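Local atomic coordinates of enterobactin synthetase component F-related protein (Vibrio cholerae serotype O1, PDB entry 4OXI), a protein that is an adenylation enzyme that probably activates glycine with ATP as glycyl-adenylate, within a lipopolysaccharide modification pathway underlying resistance to antimicrobial peptides. Residues L403-S408 with R445-S450; K426-D431 with S437-H442. All blocks are in the same frame, centred on the assembly; numbering follows the deposited sequence.

Interaction 1 (L403-S408 with R445-S450)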
# COMPACT_ATOMS: atom_id res chain seq x y z
N LEU A 403 -25.60 3.70 15.47
CA LEU A 403 -24.96 4.12 14.24
C LEU A 403 -25.37 5.55 13.92
O LEU A 403 -26.55 5.88 13.93
CB LEU A 403 -25.34 3.20 13.08
CG LEU A 403 -24.55 3.35 11.77
CD1 LEU A 403 -24.46 2.04 11.03
CD2 LEU A 403 -25.18 4.39 10.85
N MET A 404 -24.38 6.39 13.63
CA MET A 404 -24.63 7.81 13.39
C MET A 404 -23.85 8.29 12.16
O MET A 404 -22.61 8.22 12.13
CB MET A 404 -24.19 8.59 14.63
CG MET A 404 -24.32 10.08 14.49
SD MET A 404 -25.95 10.67 14.98
CE MET A 404 -25.84 10.46 16.75
N ARG A 405 -24.56 8.76 11.13
CA ARG A 405 -23.89 9.32 9.95
C ARG A 405 -23.05 10.52 10.40
O ARG A 405 -23.41 11.21 11.35
CB ARG A 405 -24.91 9.77 8.89
CG ARG A 405 -25.90 8.70 8.43
CD ARG A 405 -25.19 7.54 7.77
NE ARG A 405 -24.67 7.93 6.46
CZ ARG A 405 -25.25 7.60 5.31
NH1 ARG A 405 -26.37 6.87 5.31
NH2 ARG A 405 -24.72 8.01 4.16
N PHE A 406 -21.92 10.74 9.74
CA PHE A 406 -20.98 11.78 10.15
C PHE A 406 -21.59 13.18 10.13
O PHE A 406 -21.31 14.01 11.00
CB PHE A 406 -19.73 11.73 9.26
CG PHE A 406 -18.81 12.90 9.43
CD1 PHE A 406 -17.86 12.90 10.44
CD2 PHE A 406 -18.89 14.00 8.60
CE1 PHE A 406 -17.00 13.97 10.61
CE2 PHE A 406 -18.03 15.09 8.76
CZ PHE A 406 -17.09 15.07 9.77
N GLU A 407 -22.44 13.43 9.13
CA GLU A 407 -23.10 14.72 8.94
C GLU A 407 -24.11 15.04 10.05
O GLU A 407 -24.46 16.20 10.25
CB GLU A 407 -23.83 14.74 7.59
CG GLU A 407 -22.94 14.56 6.36
CD GLU A 407 -22.39 13.12 6.16
OE1 GLU A 407 -22.87 12.16 6.82
OE2 GLU A 407 -21.46 12.96 5.33
N SER A 408 -24.57 14.01 10.75
CA SER A 408 -25.55 14.15 11.83
C SER A 408 -24.92 14.09 13.22
O SER A 408 -25.54 14.45 14.21
CB SER A 408 -26.62 13.05 11.74
OG SER A 408 -27.32 13.11 10.51
N ARG A 445 -27.02 0.54 2.04
CA ARG A 445 -25.60 0.54 1.69
C ARG A 445 -24.70 -0.37 2.51
O ARG A 445 -25.01 -0.75 3.65
CB ARG A 445 -25.03 1.97 1.62
CG ARG A 445 -25.04 2.74 2.92
CD ARG A 445 -24.90 4.24 2.67
NE ARG A 445 -23.53 4.64 2.35
CZ ARG A 445 -23.19 5.36 1.27
NH1 ARG A 445 -24.11 5.74 0.41
NH2 ARG A 445 -21.92 5.68 1.06
N LEU A 446 -23.59 -0.76 1.90
CA LEU A 446 -22.62 -1.63 2.54
C LEU A 446 -21.69 -0.77 3.39
O LEU A 446 -21.13 0.22 2.89
CB LEU A 446 -21.82 -2.40 1.49
CG LEU A 446 -20.73 -3.33 2.04
CD1 LEU A 446 -21.37 -4.47 2.80
CD2 LEU A 446 -19.81 -3.85 0.92
N TRP A 447 -21.55 -1.13 4.66
CA TRP A 447 -20.62 -0.45 5.56
C TRP A 447 -19.46 -1.36 5.94
O TRP A 447 -19.59 -2.58 5.95
CB TRP A 447 -21.34 0.01 6.83
CG TRP A 447 -22.26 1.14 6.60
CD1 TRP A 447 -23.61 1.08 6.41
CD2 TRP A 447 -21.90 2.53 6.54
NE1 TRP A 447 -24.12 2.35 6.23
CE2 TRP A 447 -23.09 3.26 6.30
CE3 TRP A 447 -20.70 3.23 6.65
CZ2 TRP A 447 -23.10 4.65 6.18
CZ3 TRP A 447 -20.71 4.61 6.53
CH2 TRP A 447 -21.91 5.31 6.30
N TYR A 448 -18.32 -0.76 6.28
CA TYR A 448 -17.14 -1.51 6.74
C TYR A 448 -16.69 -1.03 8.11
O TYR A 448 -16.53 0.17 8.34
CB TYR A 448 -15.99 -1.37 5.72
CG TYR A 448 -14.63 -1.87 6.20
CD1 TYR A 448 -14.34 -3.23 6.29
CD2 TYR A 448 -13.63 -0.97 6.54
CE1 TYR A 448 -13.10 -3.67 6.72
CE2 TYR A 448 -12.41 -1.39 6.97
CZ TYR A 448 -12.14 -2.73 7.05
OH TYR A 448 -10.90 -3.13 7.48
N ARG A 449 -16.49 -1.98 9.02
CA ARG A 449 -15.99 -1.68 10.36
C ARG A 449 -14.49 -1.52 10.34
O ARG A 449 -13.76 -2.50 10.24
CB ARG A 449 -16.34 -2.81 11.33
CG ARG A 449 -17.80 -3.23 11.34
CD ARG A 449 -18.00 -4.40 12.29
NE ARG A 449 -19.31 -5.02 12.12
CZ ARG A 449 -20.41 -4.59 12.72
NH1 ARG A 449 -20.33 -3.53 13.53
NH2 ARG A 449 -21.57 -5.20 12.52
N SER A 450 -14.02 -0.28 10.46
CA SER A 450 -12.61 0.01 10.30
C SER A 450 -11.79 -0.53 11.46
O SER A 450 -10.62 -0.91 11.29
CB SER A 450 -12.39 1.53 10.18
OG SER A 450 -12.61 2.15 11.43
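The guanidinium of Arg405 carries the rim of the Trp447 indole on one face: CZ2 of Trp447 lies 3.6 Å above its plane. Seen from the tryptophan, the same meeting takes place at the ring edge, with Arg405 NE 3.6 Å from Trp447 CZ2 and the two planes 79° apart, so this is not a parallel cation-pi stack. One face of the indole is instead taken, near its rim, by Arg445 NE. Arg405 NH2 in turn stands over one face of the Arg445 guanidinium, again off-centre. Strand 403-405 is separated from strand 445-457 by strands 394-397 and 416-419 in an antiparallel sheet, and these long side chains meet over the two intervening strands, with Trp447 resting on Ala395 and Leu418. Arg405 gets there by folding: its chain bends at chi2 (-62°) and again at chi3, carrying the guanidinium toward the indole. The like charges come close, Arg405 NH2 to Arg445 NE being 4.0 Å, with the guanidinium planes inclined at 37°. Each has a polar partner elsewhere: Arg445 NH2 is hydrogen-bonded to Ser420 OG, while Arg405 NH2 makes a weak hydrogen bond to the carbonyl O of Glu392.

Interaction 2 (K426-D431 with S437-H442)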
# COMPACT_ATOMS: atom_id res chain seq x y z
N LYS A 426 -15.64 -5.06 -2.03
CA LYS A 426 -16.81 -5.90 -1.80
C LYS A 426 -16.72 -6.69 -0.51
O LYS A 426 -17.74 -7.08 0.06
CB LYS A 426 -16.99 -6.92 -2.93
CG LYS A 426 -17.18 -6.33 -4.32
CD LYS A 426 -18.50 -5.58 -4.42
CE LYS A 426 -18.68 -4.96 -5.81
NZ LYS A 426 -19.84 -4.02 -5.82
N GLY A 427 -15.50 -6.94 -0.06
CA GLY A 427 -15.25 -7.83 1.06
C GLY A 427 -13.87 -8.41 0.83
O GLY A 427 -13.14 -7.96 -0.06
N TYR A 428 -13.49 -9.41 1.61
CA TYR A 428 -12.21 -10.06 1.40
C TYR A 428 -12.38 -11.15 0.34
O TYR A 428 -13.44 -11.77 0.23
CB TYR A 428 -11.68 -10.63 2.71
CG TYR A 428 -11.41 -9.57 3.77
CD1 TYR A 428 -10.30 -8.73 3.67
CD2 TYR A 428 -12.26 -9.40 4.85
CE1 TYR A 428 -10.05 -7.75 4.63
CE2 TYR A 428 -12.01 -8.42 5.82
CZ TYR A 428 -10.91 -7.60 5.69
OH TYR A 428 -10.65 -6.62 6.63
N LEU A 429 -11.34 -11.38 -0.45
CA LEU A 429 -11.37 -12.36 -1.52
C LEU A 429 -11.49 -13.78 -0.95
O LEU A 429 -10.67 -14.20 -0.14
CB LEU A 429 -10.09 -12.22 -2.36
CG LEU A 429 -10.04 -12.80 -3.77
CD1 LEU A 429 -11.18 -12.24 -4.59
CD2 LEU A 429 -8.68 -12.50 -4.41
N ASN A 430 -12.52 -14.50 -1.39
CA ASN A 430 -12.77 -15.90 -0.97
C ASN A 430 -12.63 -16.16 0.53
O ASN A 430 -12.02 -17.16 0.93
CB ASN A 430 -11.88 -16.85 -1.77
CG ASN A 430 -11.87 -16.54 -3.25
OD1 ASN A 430 -10.81 -16.39 -3.86
ND2 ASN A 430 -13.06 -16.42 -3.84
N ASP A 431 -13.18 -15.27 1.34
CA ASP A 431 -13.06 -15.38 2.80
C ASP A 431 -14.35 -14.84 3.42
O ASP A 431 -14.37 -13.73 3.95
CB ASP A 431 -11.84 -14.60 3.28
CG ASP A 431 -11.54 -14.79 4.76
OD1 ASP A 431 -12.39 -15.34 5.51
OD2 ASP A 431 -10.44 -14.37 5.19
N SER A 437 -17.79 -10.68 9.22
CA SER A 437 -17.52 -9.99 10.48
C SER A 437 -17.15 -8.50 10.29
O SER A 437 -17.34 -7.70 11.20
CB SER A 437 -16.45 -10.73 11.27
OG SER A 437 -15.25 -10.83 10.52
N ALA A 438 -16.62 -8.14 9.13
CA ALA A 438 -16.15 -6.76 8.93
C ALA A 438 -17.11 -5.91 8.10
O ALA A 438 -17.15 -4.69 8.25
CB ALA A 438 -14.75 -6.76 8.33
N PHE A 439 -17.86 -6.56 7.22
CA PHE A 439 -18.75 -5.86 6.32
C PHE A 439 -20.20 -6.19 6.69
O PHE A 439 -20.49 -7.32 7.06
CB PHE A 439 -18.49 -6.29 4.87
CG PHE A 439 -17.11 -5.96 4.37
CD1 PHE A 439 -16.92 -4.91 3.47
CD2 PHE A 439 -15.99 -6.69 4.78
CE1 PHE A 439 -15.66 -4.61 2.99
CE2 PHE A 439 -14.73 -6.38 4.31
CZ PHE A 439 -14.57 -5.34 3.41
N PHE A 440 -21.09 -5.21 6.58
CA PHE A 440 -22.51 -5.45 6.86
C PHE A 440 -23.39 -4.44 6.13
O PHE A 440 -22.94 -3.35 5.76
CB PHE A 440 -22.79 -5.40 8.36
CG PHE A 440 -22.64 -4.03 8.96
CD1 PHE A 440 -21.39 -3.58 9.37
CD2 PHE A 440 -23.74 -3.20 9.11
CE1 PHE A 440 -21.25 -2.31 9.91
CE2 PHE A 440 -23.60 -1.93 9.67
CZ PHE A 440 -22.35 -1.49 10.07
N GLN A 441 -24.64 -4.83 5.90
CA GLN A 441 -25.60 -3.96 5.22
C GLN A 441 -26.34 -3.13 6.24
O GLN A 441 -26.57 -3.57 7.36
CB GLN A 441 -26.60 -4.78 4.43
CG GLN A 441 -26.03 -5.35 3.15
CD GLN A 441 -25.93 -4.29 2.08
OE1 GLN A 441 -26.59 -3.25 2.15
NE2 GLN A 441 -25.11 -4.55 1.06
N HIS A 442 -26.72 -1.92 5.85
CA HIS A 442 -27.51 -1.09 6.74
C HIS A 442 -28.24 -0.05 5.92
O HIS A 442 -27.62 0.83 5.33
CB HIS A 442 -26.61 -0.41 7.76
CG HIS A 442 -27.34 0.48 8.71
ND1 HIS A 442 -27.92 0.01 9.87
CD2 HIS A 442 -27.58 1.81 8.67
CE1 HIS A 442 -28.49 1.02 10.50
NE2 HIS A 442 -28.30 2.13 9.80
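Phe439 and Tyr428 meet as an offset edge-to-face pair: the edge of the phenylalanine is turned toward the tyrosine face, the planes stand at 87°, and the ring centroids are 5.6 Å apart. The closest atoms are CE2 of each ring, Tyr428 CE2 to Phe439 CE2 at 3.7 Å. Ala438 comes at the tyrosine from another direction, its CB lying near the plane of that ring, 4.1 Å from Tyr428 CE2. Phe439 CG lies anti to the carbonyl carbon, beside the backbone N (chi1 -63°), which brings one ring face against Gly427, whose CA makes a CH-pi contact 3.6 Å from the Phe439 ring centroid; the carbonyl O of Lys426 lies over the same face. At the phi of Gly427, 152°, a side chain would jam against that carbonyl O; glycine has none. The contact folds the loop after strand 416-419 back against the junction of helix 432-438 with strand 439-442. Asp431 caps the start of that helix, and Thr435 OG1 within it is hydrogen-bonded to Tyr428 N. Tyr428 OH is hydrogen-bonded to Glu364 OE2, and the Tyr428 side chain lies about 9 Å from the bound glycyl-adenosine-5'-phosphate. With no hydrogen bond between the two segments, their join rests on ring and CH-pi packing, while the buried tyrosine's polar end is satisfied outside it.

Both contacts draw on the same antiparallel sheet, where strands 439-442 and 445-457 are consecutive neighbours. Trp447 N to Phe440 O and Arg449 N to Ala438 O, at 2.8 and 2.9 Å, are probable hydrogen bonds that tie residues 438-440 to strand 445-457, and the Tyr448 ring meets that of Phe439. Along the chain, interaction 2 is nested within the loop closed by interaction 1; their centres lie 15 Å apart. Interaction 2 is buried, largely aromatic and local, joining a loop to a helix-strand junction six residues on. Interaction 1 is only partly buried and spans two intervening strands, so long arginine arms and an indole do the reaching, and charge enters where packing alone serves interaction 2.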